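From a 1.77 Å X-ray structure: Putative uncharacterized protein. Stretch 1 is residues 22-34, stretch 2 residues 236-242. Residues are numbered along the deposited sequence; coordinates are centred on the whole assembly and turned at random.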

ATOM      1  N   THR A  22       4.041  24.701  26.281  1.00 20.91           N
ATOM      2  CA  THR A  22       4.253  24.487  24.836  1.00 19.44           C
ATOM      3  C   THR A  22       3.623  23.170  24.449  1.00 18.78           C
ATOM      4  O   THR A  22       3.363  22.301  25.318  1.00 17.79           O
ATOM      5  CB  THR A  22       5.735  24.392  24.459  1.00 18.28           C
ATOM      6  OG1 THR A  22       6.373  23.316  25.182  1.00 19.23           O
ATOM      7  CG2 THR A  22       6.462  25.682  24.787  1.00 18.84           C
ATOM      8  N   ILE A  23       3.381  22.993  23.139  1.00 19.07           N
ATOM      9  CA  ILE A  23       3.000  21.655  22.642  1.00 19.36           C
ATOM     10  C   ILE A  23       4.028  20.571  23.033  1.00 17.38           C
ATOM     11  O   ILE A  23       3.639  19.489  23.473  1.00 15.63           O
ATOM     12  CB  ILE A  23       2.883  21.666  21.067  1.00 20.13           C
ATOM     13  CG1 ILE A  23       1.884  22.750  20.675  1.00 27.25           C
ATOM     14  CG2 ILE A  23       2.580  20.240  20.525  1.00 18.16           C
ATOM     15  CD1 ILE A  23       0.487  22.282  20.416  1.00 25.49           C
ATOM     16  N   ALA A  24       5.339  20.838  22.865  1.00 17.78           N
ATOM     17  CA  ALA A  24       6.342  19.806  23.180  1.00 17.49           C
ATOM     18  C   ALA A  24       6.283  19.480  24.659  1.00 17.46           C
ATOM     19  O   ALA A  24       6.448  18.295  25.004  1.00 19.04           O
ATOM     20  CB  ALA A  24       7.771  20.242  22.818  1.00 18.41           C
ATOM     21  N   ALA A  25       5.996  20.485  25.541  1.00 16.36           N
ATOM     22  CA  ALA A  25       5.960  20.143  26.931  1.00 16.10           C
ATOM     23  C   ALA A  25       4.749  19.257  27.295  1.00 17.34           C
ATOM     24  O   ALA A  25       4.872  18.348  28.097  1.00 17.46           O
ATOM     25  CB  ALA A  25       6.075  21.393  27.844  1.00 17.57           C
ATOM     26  N   ALA A  26       3.594  19.560  26.716  1.00 17.22           N
ATOM     27  CA  ALA A  26       2.362  18.801  26.954  1.00 16.50           C
ATOM     28  C   ALA A  26       2.563  17.345  26.459  1.00 15.75           C
ATOM     29  O   ALA A  26       2.283  16.390  27.193  1.00 16.51           O
ATOM     30  CB  ALA A  26       1.205  19.418  26.207  1.00 15.88           C
ATOM     31  N   ILE A  27       3.149  17.231  25.277  1.00 15.72           N
ATOM     32  CA  ILE A  27       3.406  15.895  24.667  1.00 17.17           C
ATOM     33  C   ILE A  27       4.437  15.164  25.589  1.00 17.87           C
ATOM     34  O   ILE A  27       4.286  13.970  25.912  1.00 15.95           O
ATOM     35  CB  ILE A  27       3.929  16.008  23.226  1.00 17.18           C
ATOM     36  CG1 ILE A  27       2.863  16.514  22.252  1.00 18.08           C
ATOM     37  CG2 ILE A  27       4.615  14.724  22.729  1.00 17.96           C
ATOM     38  CD1 ILE A  27       1.672  15.539  22.105  1.00 17.10           C
ATOM     39  N   HIS A  28       5.482  15.846  26.026  1.00 17.20           N
ATOM     40  CA  HIS A  28       6.435  15.176  26.988  1.00 18.48           C
ATOM     41  C   HIS A  28       5.765  14.703  28.271  1.00 18.06           C
ATOM     42  O   HIS A  28       6.156  13.626  28.836  1.00 19.21           O
ATOM     43  CB  HIS A  28       7.593  16.147  27.313  1.00 23.08           C
ATOM     44  CG  HIS A  28       8.586  15.620  28.334  1.00 27.85           C
ATOM     45  ND1 HIS A  28       8.352  15.647  29.674  1.00 35.26           N
ATOM     46  CD2 HIS A  28       9.854  15.050  28.173  1.00 36.76           C
ATOM     47  CE1 HIS A  28       9.391  15.082  30.325  1.00 33.02           C
ATOM     48  NE2 HIS A  28      10.330  14.765  29.416  1.00 32.80           N
ATOM     49  N   ALA A  29       4.832  15.504  28.824  1.00 17.41           N
ATOM     50  CA  ALA A  29       4.189  15.097  30.059  1.00 17.19           C
ATOM     51  C   ALA A  29       3.388  13.846  29.791  1.00 15.22           C
ATOM     52  O   ALA A  29       3.376  12.944  30.619  1.00 15.76           O
ATOM     53  CB  ALA A  29       3.342  16.229  30.699  1.00 18.34           C
ATOM     54  N   LEU A  30       2.721  13.783  28.631  1.00 14.14           N
ATOM     55  CA  LEU A  30       1.920  12.584  28.362  1.00 15.32           C
ATOM     56  C   LEU A  30       2.846  11.369  28.198  1.00 15.25           C
ATOM     57  O   LEU A  30       2.546  10.250  28.648  1.00 15.22           O
ATOM     58  CB  LEU A  30       1.048  12.789  27.131  1.00 13.41           C
ATOM     59  CG  LEU A  30      -0.102  13.766  27.476  1.00 12.63           C
ATOM     60  CD1 LEU A  30      -0.601  14.432  26.191  1.00 14.32           C
ATOM     61  CD2 LEU A  30      -1.213  12.944  28.062  1.00 14.01           C
ATOM     62  N   ASP A  31       3.952  11.597  27.496  1.00 15.93           N
ATOM     63  CA  ASP A  31       4.817  10.442  27.136  1.00 15.73           C
ATOM     64  C   ASP A  31       5.489   9.968  28.420  1.00 16.71           C
ATOM     65  O   ASP A  31       5.890   8.811  28.503  1.00 16.59           O
ATOM     66  CB  ASP A  31       5.856  10.964  26.176  1.00 16.02           C
ATOM     67  CG  ASP A  31       6.666   9.876  25.524  1.00 18.89           C
ATOM     68  OD1 ASP A  31       6.155   8.894  25.017  1.00 16.97           O
ATOM     69  OD2 ASP A  31       7.899  10.005  25.628  1.00 21.20           O
ATOM     70  N   ALA A  32       5.663  10.886  29.379  1.00 17.30           N
ATOM     71  CA  ALA A  32       6.192  10.507  30.689  1.00 19.88           C
ATOM     72  C   ALA A  32       5.163   9.856  31.608  1.00 17.28           C
ATOM     73  O   ALA A  32       5.441   9.567  32.791  1.00 17.09           O
ATOM     74  CB  ALA A  32       6.798  11.745  31.381  1.00 19.76           C
ATOM     75  N   ASP A  33       3.968   9.621  31.137  1.00 15.99           N
ATOM     76  CA  ASP A  33       2.904   9.162  31.986  1.00 16.07           C
ATOM     77  C   ASP A  33       2.629  10.088  33.166  1.00 16.12           C
ATOM     78  O   ASP A  33       2.295   9.626  34.268  1.00 17.24           O
ATOM     79  CB  ASP A  33       3.067   7.661  32.421  1.00 16.09           C
ATOM     80  CG  ASP A  33       1.798   7.026  32.888  1.00 18.04           C
ATOM     81  OD1 ASP A  33       0.647   7.421  32.513  1.00 15.83           O
ATOM     82  OD2 ASP A  33       1.901   6.093  33.743  1.00 18.73           O
ATOM     83  N   GLU A  34       2.725  11.389  32.951  1.00 16.75           N
ATOM     84  CA  GLU A  34       2.449  12.393  34.018  1.00 18.77           C
ATOM     85  C   GLU A  34       1.030  13.018  33.861  1.00 19.81           C
ATOM     86  O   GLU A  34       0.602  13.834  34.675  1.00 22.33           O
ATOM     87  CB  GLU A  34       3.485  13.511  33.960  1.00 19.82           C
ATOM     88  CG  GLU A  34       4.844  13.055  34.560  1.00 25.71           C
ATOM     89  CD  GLU A  34       6.003  13.956  34.146  1.00 30.17           C
ATOM     90  OE1 GLU A  34       5.728  15.010  33.535  1.00 33.19           O
ATOM     91  OE2 GLU A  34       7.188  13.614  34.436  1.00 28.17           O
ATOM     92  N   GLN A 236      -9.805  24.261  20.657  1.00 19.40           N
ATOM     93  CA  GLN A 236      -9.039  23.428  21.651  1.00 17.38           C
ATOM     94  C   GLN A 236      -8.440  22.159  21.012  1.00 15.46           C
ATOM     95  O   GLN A 236      -9.093  21.493  20.234  1.00 17.66           O
ATOM     96  CB  GLN A 236      -9.840  23.112  22.936  1.00 19.67           C
ATOM     97  CG  GLN A 236     -10.266  24.356  23.732  1.00 20.29           C
ATOM     98  CD  GLN A 236     -10.979  23.970  25.038  1.00 17.63           C
ATOM     99  OE1 GLN A 236     -11.835  23.096  25.065  1.00 21.07           O
ATOM    100  NE2 GLN A 236     -10.563  24.593  26.126  1.00 24.25           N
ATOM    101  N   LEU A 237      -7.200  21.851  21.408  1.00 15.16           N
ATOM    102  CA  LEU A 237      -6.520  20.621  20.977  1.00 15.66           C
ATOM    103  C   LEU A 237      -6.572  19.702  22.195  1.00 14.65           C
ATOM    104  O   LEU A 237      -6.147  20.095  23.275  1.00 15.91           O
ATOM    105  CB  LEU A 237      -5.062  20.947  20.719  1.00 15.27           C
ATOM    106  CG  LEU A 237      -4.157  19.736  20.380  1.00 16.36           C
ATOM    107  CD1 LEU A 237      -4.586  18.995  19.088  1.00 21.16           C
ATOM    108  CD2 LEU A 237      -2.726  20.294  20.249  1.00 18.53           C
ATOM    109  N   THR A 238      -7.062  18.485  21.985  1.00 14.67           N
ATOM    110  CA  THR A 238      -7.106  17.514  23.048  1.00 14.09           C
ATOM    111  C   THR A 238      -6.021  16.439  22.760  1.00 14.17           C
ATOM    112  O   THR A 238      -6.054  15.866  21.668  1.00 15.14           O
ATOM    113  CB  THR A 238      -8.470  16.867  23.048  1.00 14.78           C
ATOM    114  OG1 THR A 238      -9.418  17.902  23.362  1.00 15.94           O
ATOM    115  CG2 THR A 238      -8.600  15.857  24.202  1.00 13.92           C
ATOM    116  N   LEU A 239      -5.139  16.202  23.727  1.00 15.34           N
ATOM    117  CA  LEU A 239      -4.043  15.243  23.595  1.00 13.98           C
ATOM    118  C   LEU A 239      -4.269  14.216  24.715  1.00 13.83           C
ATOM    119  O   LEU A 239      -4.586  14.616  25.872  1.00 15.79           O
ATOM    120  CB  LEU A 239      -2.747  15.943  23.784  1.00 16.25           C
ATOM    121  CG  LEU A 239      -2.448  17.083  22.785  1.00 17.72           C
ATOM    122  CD1 LEU A 239      -1.263  17.841  23.330  1.00 18.01           C
ATOM    123  CD2 LEU A 239      -2.071  16.337  21.512  1.00 18.45           C
ATOM    124  N   PHE A 240      -4.322  12.924  24.379  1.00 12.85           N
ATOM    125  CA  PHE A 240      -4.602  11.979  25.395  1.00 12.54           C
ATOM    126  C   PHE A 240      -3.951  10.637  25.135  1.00 12.71           C
ATOM    127  O   PHE A 240      -3.542  10.339  23.998  1.00 13.11           O
ATOM    128  CB  PHE A 240      -6.139  11.696  25.528  1.00 12.24           C
ATOM    129  CG  PHE A 240      -6.766  11.128  24.283  1.00 14.78           C
ATOM    130  CD1 PHE A 240      -7.190   9.788  24.226  1.00 14.47           C
ATOM    131  CD2 PHE A 240      -7.000  11.960  23.174  1.00 15.87           C
ATOM    132  CE1 PHE A 240      -7.772   9.280  23.034  1.00 15.85           C
ATOM    133  CE2 PHE A 240      -7.569  11.457  21.993  1.00 15.15           C
ATOM    134  CZ  PHE A 240      -7.984  10.138  21.927  1.00 15.87           C
ATOM    135  N   GLN A 241      -3.895   9.830  26.205  1.00 12.87           N
ATOM    136  CA  GLN A 241      -3.302   8.478  26.023  1.00 12.70           C
ATOM    137  C   GLN A 241      -4.338   7.581  25.371  1.00 13.71           C
ATOM    138  O   GLN A 241      -5.385   7.175  25.991  1.00 13.81           O
ATOM    139  CB  GLN A 241      -2.758   7.901  27.349  1.00 13.56           C
ATOM    140  CG  GLN A 241      -1.633   8.729  27.877  1.00 12.81           C
ATOM    141  CD  GLN A 241      -0.831   7.950  28.947  1.00 14.59           C
ATOM    142  OE1 GLN A 241      -0.548   6.761  28.750  1.00 15.12           O
ATOM    143  NE2 GLN A 241      -0.481   8.579  30.036  1.00 13.73           N
ATOM    144  N   SER A 242      -4.100   7.173  24.101  1.00 11.40           N
ATOM    145  CA  SER A 242      -5.204   6.598  23.349  1.00 12.03           C
ATOM    146  C   SER A 242      -5.469   5.110  23.675  1.00 13.96           C
ATOM    147  O   SER A 242      -6.482   4.551  23.249  1.00 12.77           O
ATOM    148  CB  SER A 242      -5.019   6.833  21.847  1.00 12.67           C
ATOM    149  OG  SER A 242      -3.966   6.007  21.335  1.00 13.00           O
TER

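Strand 236-241 runs alongside helix 23-31 in nearly the same direction, with 19° between their axes and 9.0 Å at closest approach. Together the two stretches bury 358 Å², most of it on aliphatic residues.

Gln236 begins the strand but does not reach the helix. Its side-chain amide is hydrogen-bonded elsewhere in the structure.

Leu237 points toward the helix. Its CD2 lies 3.8 Å from CD1 of Ile23, in the first turn. The CA-to-CB bond of Ile23 is directed sideways, but the end of the side chain comes nearer and makes the contact.

Thr238 makes no contact with the helix.

Leu239 again points toward the helix and is the centre of the packing. It meets three helix residues. Its CD1 lies 4.1 Å from Ala26 CB, and its CD2 lies 3.9 Å from Ile27 CD1. Its CB is 3.6 Å from CD1 of Leu30. Ala26 faces the strand with only a methyl group, while Ile27 starts sideways and extends its CD1 inward. Both leucines are buried, and their branched apolar ends suit a contact without polar partners.

Phe240 points away from the helix. Only its backbone comes close: its N is 4.4 Å from Leu30 CD1.

Gln241 changes the character of the contact. Its CG lies 4.2 Å from Leu30 CD2, so the aliphatic part of the side chain continues the apolar packing. The amide then reaches past the helix end, and NE2 donates a hydrogen bond to Asp33 OD1 at 3.0 Å, with an angle of 162° at the hydrogen. Asp33 has positive phi and belongs to a Schellman motif that closes the helix. Its carboxylate supplies the acceptor for this buried glutamine.

Ser242 follows the strand and does not touch stretch 1.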